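Local structure of nicastrin (Dictyostelium purpureum, 4R12) at residues S199-F204 with E279-D284; M218-T223 with P382-S387; Q311-F316 with S540-L545. The protein probably serves as an essential subunit of the gamma-secretase complex, which cleaves membrane proteins such as Notch receptors and APP within the membrane. All blocks are in the same frame, centred on the assembly; numbering follows the deposited sequence.

How the contacts relate
From the N terminus, strand 192-203 supplies the first half of contact 1, and strand 214-220, which follows it, the first half of contact 2. Contact 1 closes first, when the chain reaches helix 276-287. The chain then passes 311-316, which opens contact 3, before 382-387 closes contact 2, so contact 2 crosses both of the others; contact 3 closes last, at strand 542-548. Contacts 1 and 3 are in series along the chain yet lie side by side, their centres about 8 Å apart, because strands 192-203 and 542-548 are neighbours. Contacts 1 and 2 also touch, through I200 with F221 and I282 with S387. Together the three contacts tie helices and loops to the central strands.

Contact 1 of 3, residues S199-F204 with E279-D284; sequences SIWSSF and EYFIND
W201 and F281 form a buried aromatic contact that packs helix 276-287 against strand 192-203 in the alpha/beta fold of nicastrin, whose large lobe belongs to the zinc-exopeptidase clan. Each residue directs its CB toward the other segment, and the two side chains cross at about a right angle. The rings meet obliquely: the five-membered ring of W201 and the ring of F281 have centroids 5.0 Å apart and planes inclined at 57°. F281 has CG anti to its own backbone N (chi1 -170°), an orientation that sends the ring outward from the helix to the pyrrole side of the indole. Its leading atoms are CE1 and CZ. I314, from the loop after helix 309-313, touches both rings, and V264 of strand 262-268 also packs on W201. The ring of H544, on neighbouring strand 542-548, also meets the indole, with planes at about 40°. F281 CZ sits 3.9 Å above one face of the indole, displaced toward its rim, while F281 CE1 approaches W201 NE1 to 3.5 Å and W201 CD1 to 3.6 Å.

Contact 2 of 3, residues M218-T223 with P382-S387; sequences MLPFDT and PSSSMS
M218 reaches from strand 214-220 to the turn at S384-S385, and its terminal methyl does the touching. Its CB points toward 382-387, with CG set between the backbone N and the carbonyl carbon (chi1 71°). CB, CG and SD all stay more than 4.2 Å from the other segment, and the extended chain beyond CG spans the distance between strand and turn, flanked by W268, I322 and E324 of the adjoining strands. CE then lodges against the backbone as well as the side chains of the turn. It lies 3.4 Å from both S385 N and S385 OG, 3.7 Å from S384 C and 4.0 Å from S384 CB. Two residues on, P220 repeats the approach on a smaller scale, its CB 3.9 Å from S384 OG. No hydrogen bond joins the two segments; the hydroxyls of S384 and S385 turn to glutamates instead. S384 OG bonds to E271, and S385 OG to one carboxylate oxygen of E324, whose other oxygen takes S384 N. E324 thus grips the turn at two points beside the methionine methyl. Within the turn itself, M386 N bonds to S383 O at 3.1 Å and S387 N to S384 O at 3.0 Å, leading into helix 385-389. D222, just past the strand, receives the backbone N-H groups of E271 and R272. This packing closes over the C-terminal ends of parallel strands 214-220, 262-268 and 319-325, the side of the aminopeptidase-like fold where related zinc exopeptidases carry their active site.

Contact 3 of 3, residues Q311-F316 with S540-L545; sequences QTQINF and SSNTHL. With NAG (2-acetamido-2-deoxy-beta-D-glucopyranose), chain B.
Q313 and N542 meet through torsions that aim their amides at each other from opposite directions. In Q313, CG stands anti to the carbonyl carbon (chi1 -58°) and the chain continues extended, carrying the amide off the last turn of helix 309-313. N542, the centre of an inverse gamma turn, has CG anti to its backbone N (chi1 -160°). The two amide planes are only 12° apart, and they pair through two hydrogen bonds. N542 ND2 donates to Q313 OE1 at 2.9 Å, in the carbonyl plane and on a lone pair. In return Q313 NE2 donates to N542 OD1 at 3.1 Å, from a position tilted out of that carbonyl plane. N542 OD1 accepts a second, nearly straight bond from H544 NE2, 2.6 Å away, and the two donors reach it from opposite faces of the amide plane. D307 bonds to the other ring nitrogen of H544, ND1; with both ring nitrogens so engaged, the imidazole may well be protonated. Two more amide atoms have a second partner: Q313 OE1 also accepts from I208 N, and N542 ND2 also donates to S205 O, which would hold both amides against rotation. Two residues beyond Q313, N315 ND2 is bonded covalently to C1 of an N-linked NAG at 1.4 Å, while N315 OD1 bonds to T317, the threonine of the glycosylation sequon. Between them I314, the first residue to leave the helical conformation, packs on L285 of helix 276-287. The amide pair thus joins the end of helix 309-313 to strand 542-548, which runs antiparallel to strand 192-203.

Contact 1 of 3, residues S199-F204 with E279-D284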
loop_
_atom_site.group_PDB
_atom_site.type_symbol
_atom_site.label_atom_id
_atom_site.label_comp_id
_atom_site.label_asym_id
_atom_site.label_seq_id
_atom_site.Cartn_x
_atom_site.Cartn_y
_atom_site.Cartn_z
ATOM N N SER A 199 -5.122 -1.866 9.862
ATOM C CA SER A 199 -6.067 -2.386 8.872
ATOM C C SER A 199 -7.451 -1.892 9.241
ATOM O O SER A 199 -7.647 -1.377 10.339
ATOM C CB SER A 199 -6.048 -3.916 8.822
ATOM O OG SER A 199 -4.738 -4.424 8.599
ATOM N N ILE A 200 -8.417 -2.047 8.331
ATOM C CA ILE A 200 -9.796 -1.647 8.606
ATOM C C ILE A 200 -10.768 -2.711 8.100
ATOM O O ILE A 200 -10.633 -3.197 6.970
ATOM C CB ILE A 200 -10.182 -0.292 7.943
ATOM C CG1 ILE A 200 -9.101 0.779 8.126
ATOM C CG2 ILE A 200 -11.501 0.253 8.519
ATOM C CD1 ILE A 200 -8.168 0.932 6.923
ATOM N N TRP A 201 -11.733 -3.092 8.937
ATOM C CA TRP A 201 -12.781 -4.004 8.472
ATOM C C TRP A 201 -14.161 -3.455 8.794
ATOM O O TRP A 201 -14.323 -2.570 9.651
ATOM C CB TRP A 201 -12.606 -5.418 9.066
ATOM C CG TRP A 201 -12.735 -5.518 10.557
ATOM C CD1 TRP A 201 -11.740 -5.351 11.478
ATOM C CD2 TRP A 201 -13.917 -5.840 11.300
ATOM N NE1 TRP A 201 -12.233 -5.531 12.749
ATOM C CE2 TRP A 201 -13.567 -5.826 12.666
ATOM C CE3 TRP A 201 -15.245 -6.108 10.946
ATOM C CZ2 TRP A 201 -14.494 -6.082 13.677
ATOM C CZ3 TRP A 201 -16.162 -6.361 11.955
ATOM C CH2 TRP A 201 -15.778 -6.356 13.301
ATOM N N SER A 202 -15.165 -3.978 8.102
ATOM C CA SER A 202 -16.489 -3.383 8.164
ATOM C C SER A 202 -17.557 -4.372 7.769
ATOM O O SER A 202 -17.330 -5.241 6.929
ATOM C CB SER A 202 -16.568 -2.159 7.248
ATOM O OG SER A 202 -17.858 -1.569 7.296
ATOM N N SER A 203 -18.731 -4.200 8.372
ATOM C CA SER A 203 -19.933 -4.925 8.000
ATOM C C SER A 203 -21.115 -3.949 8.013
ATOM O O SER A 203 -21.136 -3.030 8.824
ATOM C CB SER A 203 -20.178 -6.088 8.963
ATOM O OG SER A 203 -21.482 -6.614 8.791
ATOM N N PHE A 204 -22.066 -4.126 7.102
ATOM C CA PHE A 204 -23.302 -3.340 7.129
ATOM C C PHE A 204 -24.186 -3.702 8.325
ATOM O O PHE A 204 -25.025 -2.892 8.731
ATOM C CB PHE A 204 -24.108 -3.528 5.837
ATOM C CG PHE A 204 -23.573 -2.759 4.656
ATOM C CD1 PHE A 204 -23.727 -1.376 4.573
ATOM C CD2 PHE A 204 -22.941 -3.423 3.609
ATOM C CE1 PHE A 204 -23.248 -0.668 3.476
ATOM C CE2 PHE A 204 -22.456 -2.719 2.503
ATOM C CZ PHE A 204 -22.617 -1.344 2.433
ATOM N N GLU A 279 -2.104 -11.454 8.983
ATOM C CA GLU A 279 -1.609 -12.382 10.006
ATOM C C GLU A 279 -1.991 -11.976 11.431
ATOM O O GLU A 279 -2.412 -12.822 12.230
ATOM C CB GLU A 279 -0.089 -12.535 9.914
ATOM C CG GLU A 279 0.381 -13.340 8.710
ATOM C CD GLU A 279 0.034 -14.837 8.788
ATOM O OE1 GLU A 279 -0.561 -15.292 9.792
ATOM O OE2 GLU A 279 0.365 -15.560 7.827
ATOM N N TYR A 280 -1.846 -10.694 11.756
ATOM C CA TYR A 280 -2.149 -10.229 13.108
ATOM C C TYR A 280 -3.636 -10.407 13.412
ATOM O O TYR A 280 -4.000 -10.868 14.485
ATOM C CB TYR A 280 -1.732 -8.766 13.270
ATOM C CG TYR A 280 -1.645 -8.236 14.691
ATOM C CD1 TYR A 280 -2.789 -7.848 15.386
ATOM C CD2 TYR A 280 -0.406 -8.052 15.310
ATOM C CE1 TYR A 280 -2.708 -7.331 16.672
ATOM C CE2 TYR A 280 -0.316 -7.535 16.593
ATOM C CZ TYR A 280 -1.469 -7.175 17.270
ATOM O OH TYR A 280 -1.387 -6.642 18.536
ATOM N N PHE A 281 -4.488 -10.051 12.454
ATOM C CA PHE A 281 -5.931 -10.178 12.642
ATOM C C PHE A 281 -6.316 -11.644 12.868
ATOM O O PHE A 281 -7.043 -11.958 13.805
ATOM C CB PHE A 281 -6.685 -9.592 11.437
ATOM C CG PHE A 281 -8.173 -9.472 11.644
ATOM C CD1 PHE A 281 -8.695 -8.449 12.421
ATOM C CD2 PHE A 281 -9.049 -10.365 11.049
ATOM C CE1 PHE A 281 -10.065 -8.322 12.606
ATOM C CE2 PHE A 281 -10.429 -10.245 11.228
ATOM C CZ PHE A 281 -10.934 -9.230 12.009
ATOM N N ILE A 282 -5.817 -12.532 12.009
ATOM C CA ILE A 282 -6.071 -13.976 12.151
ATOM C C ILE A 282 -5.571 -14.503 13.499
ATOM O O ILE A 282 -6.269 -15.257 14.182
ATOM C CB ILE A 282 -5.409 -14.778 11.018
ATOM C CG1 ILE A 282 -6.150 -14.531 9.707
ATOM C CG2 ILE A 282 -5.378 -16.292 11.346
ATOM C CD1 ILE A 282 -5.345 -14.901 8.478
ATOM N N ASN A 283 -4.365 -14.091 13.881
ATOM C CA ASN A 283 -3.824 -14.485 15.176
ATOM C C ASN A 283 -4.758 -14.087 16.317
ATOM O O ASN A 283 -4.989 -14.871 17.240
ATOM C CB ASN A 283 -2.440 -13.876 15.396
ATOM C CG ASN A 283 -1.748 -14.450 16.616
ATOM O OD1 ASN A 283 -1.536 -15.654 16.697
ATOM N ND2 ASN A 283 -1.393 -13.592 17.568
ATOM N N ASP A 284 -5.315 -12.884 16.240
ATOM C CA ASP A 284 -6.227 -12.422 17.280
ATOM C C ASP A 284 -7.549 -13.190 17.262
ATOM O O ASP A 284 -8.093 -13.529 18.315
ATOM C CB ASP A 284 -6.480 -10.916 17.148
ATOM C CG ASP A 284 -5.396 -10.083 17.834
ATOM O OD1 ASP A 284 -4.473 -10.686 18.425
ATOM O OD2 ASP A 284 -5.475 -8.837 17.800
#

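Contact 2 of 3, residues M218-T223 with P382-S387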
loop_
_atom_site.group_PDB
_atom_site.type_symbol
_atom_site.label_atom_id
_atom_site.label_comp_id
_atom_site.label_asym_id
_atom_site.label_seq_id
_atom_site.Cartn_x
_atom_site.Cartn_y
_atom_site.Cartn_z
ATOM N N MET A 218 -11.840 -9.029 0.643
ATOM C CA MET A 218 -10.674 -8.345 1.187
ATOM C C MET A 218 -9.658 -7.980 0.131
ATOM O O MET A 218 -9.722 -8.472 -1.006
ATOM C CB MET A 218 -9.997 -9.225 2.227
ATOM C CG MET A 218 -9.291 -10.424 1.609
ATOM S SD MET A 218 -8.944 -11.654 2.883
ATOM C CE MET A 218 -7.689 -12.636 2.056
ATOM N N LEU A 219 -8.712 -7.131 0.526
ATOM C CA LEU A 219 -7.617 -6.730 -0.340
ATOM C C LEU A 219 -6.507 -6.127 0.509
ATOM O O LEU A 219 -6.749 -5.677 1.640
ATOM C CB LEU A 219 -8.078 -5.722 -1.404
ATOM C CG LEU A 219 -8.774 -4.418 -0.996
ATOM C CD1 LEU A 219 -7.790 -3.352 -0.480
ATOM C CD2 LEU A 219 -9.582 -3.871 -2.187
ATOM N N PRO A 220 -5.284 -6.122 -0.031
ATOM C CA PRO A 220 -4.180 -5.391 0.592
ATOM C C PRO A 220 -4.174 -3.952 0.084
ATOM O O PRO A 220 -4.059 -3.760 -1.123
ATOM C CB PRO A 220 -2.944 -6.167 0.115
ATOM C CG PRO A 220 -3.345 -6.675 -1.251
ATOM C CD PRO A 220 -4.842 -6.929 -1.188
ATOM N N PHE A 221 -4.329 -2.954 0.947
ATOM C CA PHE A 221 -4.372 -1.589 0.404
ATOM C C PHE A 221 -3.028 -0.854 0.464
ATOM O O PHE A 221 -2.869 0.190 -0.188
ATOM C CB PHE A 221 -5.473 -0.743 1.080
ATOM C CG PHE A 221 -5.166 -0.284 2.491
ATOM C CD1 PHE A 221 -4.562 0.960 2.727
ATOM C CD2 PHE A 221 -5.566 -1.043 3.584
ATOM C CE1 PHE A 221 -4.323 1.401 4.020
ATOM C CE2 PHE A 221 -5.331 -0.609 4.877
ATOM C CZ PHE A 221 -4.711 0.619 5.098
ATOM N N ASP A 222 -2.050 -1.382 1.188
ATOM C CA ASP A 222 -0.761 -0.695 1.242
ATOM C C ASP A 222 0.052 -0.967 -0.028
ATOM O O ASP A 222 -0.197 -1.936 -0.757
ATOM C CB ASP A 222 0.039 -1.093 2.493
ATOM C CG ASP A 222 0.435 -2.558 2.503
ATOM O OD1 ASP A 222 -0.448 -3.416 2.317
ATOM O OD2 ASP A 222 1.637 -2.853 2.696
ATOM N N THR A 223 1.003 -0.076 -0.299
ATOM C CA THR A 223 1.767 -0.106 -1.533
ATOM C C THR A 223 3.259 0.011 -1.259
ATOM O O THR A 223 3.680 0.206 -0.111
ATOM C CB THR A 223 1.363 1.041 -2.463
ATOM O OG1 THR A 223 1.435 2.263 -1.721
ATOM C CG2 THR A 223 -0.067 0.839 -2.998
ATOM N N PRO A 382 1.453 -14.189 -4.781
ATOM C CA PRO A 382 1.515 -13.525 -3.475
ATOM C C PRO A 382 0.198 -12.832 -3.158
ATOM O O PRO A 382 -0.250 -11.991 -3.938
ATOM C CB PRO A 382 2.638 -12.495 -3.646
ATOM C CG PRO A 382 3.456 -12.989 -4.770
ATOM C CD PRO A 382 2.531 -13.750 -5.683
ATOM N N SER A 383 -0.431 -13.209 -2.053
ATOM C CA SER A 383 -1.758 -12.704 -1.732
ATOM C C SER A 383 -2.056 -12.876 -0.256
ATOM O O SER A 383 -1.514 -13.773 0.397
ATOM C CB SER A 383 -2.830 -13.426 -2.557
ATOM O OG SER A 383 -2.741 -14.828 -2.372
ATOM N N SER A 384 -2.922 -12.009 0.252
ATOM C CA SER A 384 -3.329 -12.017 1.650
ATOM C C SER A 384 -4.085 -13.282 2.033
ATOM O O SER A 384 -4.134 -13.649 3.218
ATOM C CB SER A 384 -4.192 -10.785 1.943
ATOM O OG SER A 384 -3.401 -9.614 1.839
ATOM N N SER A 385 -4.698 -13.924 1.037
ATOM C CA SER A 385 -5.393 -15.191 1.248
ATOM C C SER A 385 -4.446 -16.262 1.781
ATOM O O SER A 385 -4.862 -17.183 2.478
ATOM C CB SER A 385 -6.035 -15.681 -0.051
ATOM O OG SER A 385 -7.122 -14.854 -0.428
ATOM N N MET A 386 -3.170 -16.141 1.436
ATOM C CA MET A 386 -2.162 -17.052 1.957
ATOM C C MET A 386 -2.157 -17.127 3.487
ATOM O O MET A 386 -1.865 -18.185 4.061
ATOM C CB MET A 386 -0.777 -16.648 1.459
ATOM C CG MET A 386 -0.561 -16.919 -0.017
ATOM S SD MET A 386 1.083 -16.407 -0.565
ATOM C CE MET A 386 1.207 -17.299 -2.110
ATOM N N SER A 387 -2.478 -16.021 4.150
ATOM C CA SER A 387 -2.488 -16.021 5.607
ATOM C C SER A 387 -3.605 -16.913 6.129
ATOM O O SER A 387 -3.433 -17.612 7.127
ATOM C CB SER A 387 -2.642 -14.599 6.153
ATOM O OG SER A 387 -1.566 -13.790 5.723
#

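Contact 3 of 3, residues Q311-F316 with S540-L545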
loop_
_atom_site.group_PDB
_atom_site.type_symbol
_atom_site.label_atom_id
_atom_site.label_comp_id
_atom_site.label_asym_id
_atom_site.label_seq_id
_atom_site.Cartn_x
_atom_site.Cartn_y
_atom_site.Cartn_z
ATOM N N GLN A 311 -13.397 -9.636 18.621
ATOM C CA GLN A 311 -13.548 -10.752 19.551
ATOM C C GLN A 311 -15.021 -11.017 19.791
ATOM O O GLN A 311 -15.460 -12.163 19.848
ATOM C CB GLN A 311 -12.846 -10.466 20.880
ATOM C CG GLN A 311 -12.924 -11.629 21.868
ATOM C CD GLN A 311 -12.367 -11.277 23.234
ATOM O OE1 GLN A 311 -12.773 -10.286 23.851
ATOM N NE2 GLN A 311 -11.431 -12.085 23.716
ATOM N N THR A 312 -15.777 -9.934 19.922
ATOM C CA THR A 312 -17.203 -10.008 20.184
ATOM C C THR A 312 -17.996 -10.640 19.036
ATOM O O THR A 312 -18.930 -11.405 19.266
ATOM C CB THR A 312 -17.767 -8.594 20.467
ATOM O OG1 THR A 312 -17.040 -7.992 21.545
ATOM C CG2 THR A 312 -19.243 -8.655 20.820
ATOM N N GLN A 313 -17.611 -10.337 17.800
ATOM C CA GLN A 313 -18.472 -10.630 16.658
ATOM C C GLN A 313 -17.948 -11.633 15.637
ATOM O O GLN A 313 -18.740 -12.236 14.895
ATOM C CB GLN A 313 -18.782 -9.336 15.904
ATOM C CG GLN A 313 -19.441 -8.258 16.731
ATOM C CD GLN A 313 -19.823 -7.066 15.883
ATOM O OE1 GLN A 313 -20.447 -7.219 14.833
ATOM N NE2 GLN A 313 -19.439 -5.871 16.325
ATOM N N ILE A 314 -16.638 -11.784 15.543
ATOM C CA ILE A 314 -16.097 -12.572 14.449
ATOM C C ILE A 314 -15.570 -13.908 14.937
ATOM O O ILE A 314 -14.664 -13.997 15.767
ATOM C CB ILE A 314 -14.984 -11.816 13.678
ATOM C CG1 ILE A 314 -15.568 -10.554 13.029
ATOM C CG2 ILE A 314 -14.385 -12.707 12.581
ATOM C CD1 ILE A 314 -14.544 -9.721 12.288
ATOM N N ASN A 315 -16.180 -14.979 14.462
ATOM C CA ASN A 315 -15.730 -16.343 14.699
ATOM C C ASN A 315 -14.992 -16.837 13.479
ATOM O O ASN A 315 -15.563 -16.944 12.455
ATOM C CB ASN A 315 -16.933 -17.225 14.991
ATOM C CG ASN A 315 -16.568 -18.664 15.278
ATOM O OD1 ASN A 315 -15.515 -19.122 14.937
ATOM N ND2 ASN A 315 -17.472 -19.371 15.897
ATOM N N PHE A 316 -13.710 -17.105 13.608
ATOM C CA PHE A 316 -12.902 -17.510 12.489
ATOM C C PHE A 316 -13.532 -18.626 11.704
ATOM O O PHE A 316 -13.560 -18.598 10.520
ATOM C CB PHE A 316 -11.505 -17.922 12.923
ATOM C CG PHE A 316 -10.608 -18.321 11.793
ATOM C CD1 PHE A 316 -9.885 -17.396 11.123
ATOM C CD2 PHE A 316 -10.479 -19.624 11.424
ATOM C CE1 PHE A 316 -9.061 -17.746 10.094
ATOM C CE2 PHE A 316 -9.651 -19.995 10.416
ATOM C CZ PHE A 316 -8.938 -19.052 9.740
ATOM N N SER A 540 -23.041 6.004 13.641
ATOM C CA SER A 540 -22.822 4.642 14.102
ATOM C C SER A 540 -22.547 3.730 12.915
ATOM O O SER A 540 -23.291 3.735 11.942
ATOM C CB SER A 540 -24.030 4.148 14.889
ATOM O OG SER A 540 -24.228 4.943 16.045
ATOM N N SER A 541 -21.476 2.959 13.013
ATOM C CA SER A 541 -21.089 2.006 11.965
ATOM C C SER A 541 -20.281 0.866 12.560
ATOM O O SER A 541 -19.440 1.089 13.432
ATOM C CB SER A 541 -20.267 2.702 10.874
ATOM O OG SER A 541 -19.861 1.791 9.863
ATOM N N ASN A 542 -20.513 -0.343 12.057
ATOM C CA ASN A 542 -19.763 -1.532 12.460
ATOM C C ASN A 542 -18.446 -1.630 11.685
ATOM O O ASN A 542 -18.196 -2.596 10.956
ATOM C CB ASN A 542 -20.618 -2.789 12.250
ATOM C CG ASN A 542 -20.135 -3.971 13.062
ATOM O OD1 ASN A 542 -19.302 -3.829 13.951
ATOM N ND2 ASN A 542 -20.664 -5.145 12.760
ATOM N N THR A 543 -17.611 -0.609 11.864
ATOM C CA THR A 543 -16.346 -0.455 11.146
ATOM C C THR A 543 -15.236 -0.232 12.159
ATOM O O THR A 543 -15.406 0.545 13.097
ATOM C CB THR A 543 -16.412 0.736 10.169
ATOM O OG1 THR A 543 -17.438 0.493 9.199
ATOM C CG2 THR A 543 -15.069 0.966 9.453
ATOM N N HIS A 544 -14.100 -0.900 11.979
ATOM C CA HIS A 544 -13.115 -1.013 13.055
ATOM C C HIS A 544 -11.683 -1.047 12.551
ATOM O O HIS A 544 -11.381 -1.685 11.540
ATOM C CB HIS A 544 -13.401 -2.278 13.885
ATOM C CG HIS A 544 -14.828 -2.378 14.332
ATOM N ND1 HIS A 544 -15.320 -1.677 15.411
ATOM C CD2 HIS A 544 -15.880 -3.048 13.804
ATOM C CE1 HIS A 544 -16.610 -1.931 15.548
ATOM N NE2 HIS A 544 -16.974 -2.763 14.586
ATOM N N LEU A 545 -10.808 -0.351 13.264
ATOM C CA LEU A 545 -9.378 -0.469 13.037
ATOM C C LEU A 545 -8.818 -1.727 13.693
ATOM O O LEU A 545 -9.313 -2.155 14.736
ATOM C CB LEU A 545 -8.649 0.754 13.599
ATOM C CG LEU A 545 -9.025 2.118 13.016
ATOM C CD1 LEU A 545 -8.460 3.227 13.898
ATOM C CD2 LEU A 545 -8.487 2.246 11.603
HETATM C C1 NAG B . -17.514 -20.810 15.881
HETATM C C2 NAG B . -18.129 -21.254 17.181
HETATM C C3 NAG B . -18.378 -22.742 17.246
HETATM C C4 NAG B . -18.692 -23.414 15.934
HETATM C C5 NAG B . -18.081 -22.719 14.735
HETATM C C6 NAG B . -18.642 -23.192 13.427
HETATM C C7 NAG B . -17.695 -20.354 19.332
HETATM C C8 NAG B . -16.655 -19.727 20.190
HETATM N N2 NAG B . -17.246 -20.951 18.260
HETATM O O3 NAG B . -19.444 -23.000 18.146
HETATM O O4 NAG B . -17.978 -24.609 16.114
HETATM O O5 NAG B . -18.304 -21.338 14.851
HETATM O O6 NAG B . -20.030 -22.956 13.393
HETATM O O7 NAG B . -18.853 -20.316 19.607
#